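Local coordinates for putative PhosphatidylEthanolamine-Binding Protein (PEBP) (Chlamydia trachomatis, PDB 3N08) that is of uncharacterised function but, as a bacterial homologue of phosphatidylethanolamine-binding proteins and Raf kinase inhibitor protein, probably binds small anionic or phospholipid-like ligands, at residues 20-34 / 71-83. Residues are numbered along the deposited sequence; the frame is centred on the assembly and turned at random. Where two conformers were deposited one is given.
Sequences KYSCQGVGISPPLSF and LSPVVSNLAEGAQ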
loop_
_atom_site.group_PDB
_atom_site.type_symbol
_atom_site.label_atom_id
_atom_site.label_comp_id
_atom_site.label_asym_id
_atom_site.label_seq_id
_atom_site.Cartn_x
_atom_site.Cartn_y
_atom_site.Cartn_z
ATOM N N LYS B 20 -5.548 20.875 10.972
ATOM C CA LYS B 20 -4.252 21.542 10.916
ATOM C C LYS B 20 -3.706 21.667 9.472
ATOM O O LYS B 20 -2.960 22.591 9.152
ATOM C CB LYS B 20 -3.290 20.692 11.762
ATOM C CG LYS B 20 -1.865 21.164 11.892
ATOM C CD LYS B 20 -1.084 20.107 12.677
ATOM C CE LYS B 20 0.287 20.584 13.122
ATOM N NZ LYS B 20 0.217 21.438 14.332
ATOM N N TYR B 21 -4.043 20.714 8.612
ATOM C CA TYR B 21 -3.484 20.665 7.250
ATOM C C TYR B 21 -4.407 21.329 6.234
ATOM O O TYR B 21 -4.085 21.378 5.040
ATOM C CB TYR B 21 -3.199 19.211 6.856
ATOM C CG TYR B 21 -2.413 18.516 7.938
ATOM C CD1 TYR B 21 -1.149 18.950 8.307
ATOM C CD2 TYR B 21 -2.968 17.461 8.641
ATOM C CE1 TYR B 21 -0.449 18.330 9.346
ATOM C CE2 TYR B 21 -2.298 16.853 9.671
ATOM C CZ TYR B 21 -1.026 17.275 10.010
ATOM O OH TYR B 21 -0.334 16.651 11.030
ATOM N N SER B 22 -5.526 21.885 6.710
ATOM C CA SER B 22 -6.487 22.566 5.871
ATOM C C SER B 22 -6.386 24.085 6.029
ATOM O O SER B 22 -5.672 24.575 6.880
ATOM C CB SER B 22 -7.915 22.137 6.249
ATOM O OG SER B 22 -8.356 22.797 7.431
ATOM N N CYS B 23 -7.176 24.815 5.257
ATOM C CA CYS B 23 -7.224 26.245 5.397
ATOM C C CYS B 23 -7.832 26.660 6.726
ATOM O O CYS B 23 -7.696 27.823 7.087
ATOM C CB CYS B 23 -8.058 26.830 4.268
ATOM S SG CYS B 23 -9.808 26.435 4.402
ATOM N N GLN B 24 -8.528 25.767 7.427
ATOM C CA GLN B 24 -9.093 26.095 8.744
ATOM C C GLN B 24 -8.091 26.010 9.881
ATOM O O GLN B 24 -8.395 26.441 10.998
ATOM C CB GLN B 24 -10.272 25.199 9.079
ATOM C CG GLN B 24 -11.431 25.364 8.152
ATOM C CD GLN B 24 -12.687 24.651 8.648
ATOM O OE1 GLN B 24 -12.725 23.419 8.749
ATOM N NE2 GLN B 24 -13.721 25.420 8.956
ATOM N N GLY B 25 -6.913 25.461 9.616
ATOM C CA GLY B 25 -5.845 25.422 10.596
ATOM C C GLY B 25 -4.674 26.193 10.032
ATOM O O GLY B 25 -4.838 27.097 9.216
ATOM N N VAL B 26 -3.477 25.811 10.441
ATOM C CA VAL B 26 -2.287 26.482 9.935
ATOM C C VAL B 26 -2.037 26.218 8.424
ATOM O O VAL B 26 -1.373 26.995 7.741
ATOM C CB VAL B 26 -1.035 26.140 10.804
ATOM C CG1 VAL B 26 -1.163 26.798 12.192
ATOM C CG2 VAL B 26 -0.824 24.635 10.939
ATOM N N GLY B 27 -2.593 25.135 7.904
ATOM C CA GLY B 27 -2.544 24.857 6.483
ATOM C C GLY B 27 -1.212 24.336 5.988
ATOM O O GLY B 27 -0.852 24.529 4.831
ATOM N N ILE B 28 -0.472 23.665 6.851
ATOM C CA ILE B 28 0.805 23.098 6.437
ATOM C C ILE B 28 0.612 21.732 5.791
ATOM O O ILE B 28 -0.431 21.080 5.937
ATOM C CB ILE B 28 1.807 23.012 7.619
ATOM C CG1 ILE B 28 1.315 21.995 8.647
ATOM C CG2 ILE B 28 2.013 24.400 8.267
ATOM C CD1 ILE B 28 2.252 21.807 9.843
ATOM N N SER B 29 1.622 21.294 5.049
ATOM C CA SER B 29 1.559 20.012 4.366
ATOM C C SER B 29 1.495 18.871 5.389
ATOM O O SER B 29 2.131 18.944 6.443
ATOM C CB SER B 29 2.751 19.868 3.408
ATOM O OG SER B 29 3.976 19.796 4.130
ATOM N N PRO B 30 0.688 17.841 5.114
ATOM C CA PRO B 30 0.539 16.730 6.058
ATOM C C PRO B 30 1.753 15.812 6.035
ATOM O O PRO B 30 2.469 15.752 5.021
ATOM C CB PRO B 30 -0.680 15.979 5.511
ATOM C CG PRO B 30 -0.611 16.248 4.003
ATOM C CD PRO B 30 -0.114 17.662 3.891
ATOM N N PRO B 31 1.978 15.093 7.145
ATOM C CA PRO B 31 3.050 14.098 7.159
ATOM C C PRO B 31 2.732 12.944 6.220
ATOM O O PRO B 31 1.590 12.509 6.109
ATOM C CB PRO B 31 3.076 13.633 8.613
ATOM C CG PRO B 31 1.669 13.806 9.070
ATOM C CD PRO B 31 1.135 15.025 8.343
ATOM N N LEU B 32 3.732 12.484 5.490
ATOM C CA LEU B 32 3.578 11.342 4.602
ATOM C C LEU B 32 4.766 10.432 4.727
ATOM O O LEU B 32 5.884 10.893 4.958
ATOM C CB LEU B 32 3.506 11.818 3.159
ATOM C CG LEU B 32 2.310 12.715 2.823
ATOM C CD1 LEU B 32 2.506 13.345 1.445
ATOM C CD2 LEU B 32 1.024 11.892 2.837
ATOM N N SER B 33 4.531 9.136 4.565
ATOM C CA SER B 33 5.576 8.110 4.626
ATOM C C SER B 33 5.560 7.260 3.382
ATOM O O SER B 33 4.500 6.799 2.930
ATOM C CB SER B 33 5.362 7.176 5.810
ATOM O OG SER B 33 5.514 7.877 7.034
ATOM N N PHE B 34 6.735 7.045 2.824
ATOM C CA PHE B 34 6.933 6.180 1.682
ATOM C C PHE B 34 7.634 4.930 2.195
ATOM O O PHE B 34 8.605 5.027 2.962
ATOM C CB PHE B 34 7.830 6.859 0.646
ATOM C CG PHE B 34 7.285 8.156 0.115
ATOM C CD1 PHE B 34 7.422 9.334 0.839
ATOM C CD2 PHE B 34 6.631 8.209 -1.103
ATOM C CE1 PHE B 34 6.917 10.539 0.342
ATOM C CE2 PHE B 34 6.154 9.404 -1.607
ATOM C CZ PHE B 34 6.284 10.565 -0.882
ATOM N N LEU B 71 12.210 13.431 -5.610
ATOM C CA LEU B 71 12.462 13.036 -4.236
ATOM C C LEU B 71 13.423 11.867 -4.191
ATOM O O LEU B 71 13.394 11.000 -5.067
ATOM C CB LEU B 71 11.174 12.580 -3.596
ATOM C CG LEU B 71 10.263 13.655 -3.071
ATOM C CD1 LEU B 71 8.865 13.074 -2.930
ATOM C CD2 LEU B 71 10.775 14.218 -1.732
ATOM N N SER B 72 14.262 11.830 -3.160
ATOM C CA SER B 72 15.092 10.651 -2.925
ATOM C C SER B 72 14.233 9.405 -2.717
ATOM O O SER B 72 13.260 9.440 -1.997
ATOM C CB SER B 72 15.953 10.850 -1.691
ATOM O OG SER B 72 16.592 9.638 -1.377
ATOM N N PRO B 73 14.636 8.284 -3.318
ATOM C CA PRO B 73 13.855 7.062 -3.128
ATOM C C PRO B 73 14.003 6.500 -1.729
ATOM O O PRO B 73 13.220 5.591 -1.396
ATOM C CB PRO B 73 14.432 6.110 -4.174
ATOM C CG PRO B 73 15.786 6.657 -4.485
ATOM C CD PRO B 73 15.677 8.130 -4.340
ATOM N N VAL B 74 14.943 7.008 -0.927
ATOM C CA VAL B 74 15.028 6.621 0.483
ATOM C C VAL B 74 14.528 7.707 1.427
ATOM O O VAL B 74 14.814 7.675 2.617
ATOM C CB VAL B 74 16.471 6.155 0.860
ATOM C CG1 VAL B 74 16.888 4.978 -0.023
ATOM C CG2 VAL B 74 17.495 7.281 0.751
ATOM N N VAL B 75 13.762 8.666 0.912
ATOM C CA VAL B 75 13.356 9.805 1.734
ATOM C C VAL B 75 12.593 9.372 2.990
ATOM O O VAL B 75 12.666 10.012 4.036
ATOM C CB VAL B 75 12.544 10.831 0.911
ATOM C CG1 VAL B 75 11.181 10.293 0.541
ATOM C CG2 VAL B 75 12.410 12.154 1.683
ATOM N N SER B 76 11.895 8.256 2.884
ATOM C CA SER B 76 11.120 7.672 3.998
ATOM C C SER B 76 9.963 8.565 4.461
ATOM O O SER B 76 8.836 8.389 4.024
ATOM C CB SER B 76 12.037 7.308 5.165
ATOM O OG SER B 76 11.414 6.370 6.022
ATOM N N ASN B 77 10.218 9.533 5.330
ATOM C CA ASN B 77 9.141 10.417 5.770
ATOM C C ASN B 77 9.294 11.845 5.235
ATOM O O ASN B 77 10.409 12.334 5.012
ATOM C CB ASN B 77 9.063 10.397 7.305
ATOM C CG ASN B 77 7.989 11.328 7.863
ATOM O OD1 ASN B 77 6.783 11.100 7.696
ATOM N ND2 ASN B 77 8.428 12.370 8.556
ATOM N N LEU B 78 8.159 12.481 4.973
ATOM C CA LEU B 78 8.078 13.927 4.934
ATOM C C LEU B 78 7.291 14.350 6.166
ATOM O O LEU B 78 6.113 14.014 6.304
ATOM C CB LEU B 78 7.361 14.411 3.679
ATOM C CG LEU B 78 8.020 14.048 2.344
ATOM C CD1 LEU B 78 7.143 14.499 1.191
ATOM C CD2 LEU B 78 9.419 14.674 2.235
ATOM N N ALA B 79 7.941 15.077 7.065
ATOM C CA ALA B 79 7.266 15.540 8.257
ATOM C C ALA B 79 6.309 16.673 7.894
ATOM O O ALA B 79 6.400 17.261 6.807
ATOM C CB ALA B 79 8.277 16.014 9.285
ATOM N N GLU B 80 5.380 16.970 8.782
ATOM C CA GLU B 80 4.391 18.001 8.495
ATOM C C GLU B 80 5.118 19.322 8.265
ATOM O O GLU B 80 6.053 19.665 8.983
ATOM C CB GLU B 80 3.370 18.122 9.634
ATOM C CG GLU B 80 3.951 18.571 10.959
ATOM C CD GLU B 80 2.906 18.705 12.060
ATOM O OE1 GLU B 80 1.827 18.086 11.957
ATOM O OE2 GLU B 80 3.182 19.441 13.034
ATOM N N GLY B 81 4.725 20.029 7.209
ATOM C CA GLY B 81 5.312 21.323 6.899
ATOM C C GLY B 81 6.816 21.294 6.663
ATOM O O GLY B 81 7.476 22.323 6.692
ATOM N N ALA B 82 7.362 20.132 6.373
ATOM C CA ALA B 82 8.812 20.026 6.337
ATOM C C ALA B 82 9.414 20.628 5.076
ATOM O O ALA B 82 8.768 20.827 4.051
ATOM C CB ALA B 82 9.248 18.572 6.492
ATOM N N GLN B 83 10.703 20.919 5.176
ATOM C CA GLN B 83 11.448 21.318 4.001
ATOM C C GLN B 83 11.478 20.163 3.033
ATOM O O GLN B 83 11.613 18.998 3.410
ATOM C CB GLN B 83 12.883 21.734 4.310
ATOM C CG GLN B 83 13.589 22.211 3.031
ATOM C CD GLN B 83 14.960 22.797 3.270
ATOM O OE1 GLN B 83 15.369 23.032 4.411
ATOM N NE2 GLN B 83 15.681 23.053 2.180
HETATM O O HOH W 1 4.703 17.232 4.481
HETATM O O HOH W 2 6.150 20.905 2.808
HETATM O O HOH W 3 8.623 5.216 5.966
#
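Tyr-21 and Glu-80 meet at the polar end of this contact, where the phenol OH donates to Glu-80 OE1 over 2.8 Å. The carboxylate oxygen lies at the edge of the ring, near its plane, while the two flat groups are turned 69° apart. Glu-80 reaches this position with CG between its backbone N and carbonyl carbon (chi1 64°) and the rest of the chain extended. Lys-20 crosses it at about a right angle, and in the conformer given its NZ makes a long salt bridge to Glu-80 OE2 (3.8 Å). Ile-28 CD1 packs on Glu-80 CG, and the Tyr-21 ring itself is held between Pro-30 CA on one face and Lys-20 CB on the other.

Beside this group, Gly-81 N, in the type II turn 79-82, donates to Ser-29 O (2.9 Å) and only weakly to Ser-29 OG. That hydroxyl donates to a water which in turn donates to Pro-30 O and Ala-79 O, and a second water joins it to Ala-82 O. A short antiparallel ladder lies beyond Ser-29 in 20-34 and before the turn in 71-83. Leu-32 and Leu-78 form a hydrogen-bonded pair (Leu-32 N to Leu-78 O 2.9 Å, Leu-78 N to Leu-32 O 2.8 Å), and Phe-34 N donates almost straight to Ser-76 O (174°).

At the apolar end the edge of Phe-34 meets Leu-78 CD1 at 4.1 Å from CE1, with Val-75 CG1 and Leu-71 CD1 also against the ring. Leu-44 and Ala-114 of the larger sheet back this cluster; strands 5-7, 32-35 and 77-78 form a small antiparallel sheet against it, consistent with the PEBP fold.

Backbone pairing thus joins the two strands and the apolar cluster seats them on the larger sheet, whereas the tyrosine bond, helped at longer range by the lysine, probably favours a negatively charged Glu-80 just past the edge strand.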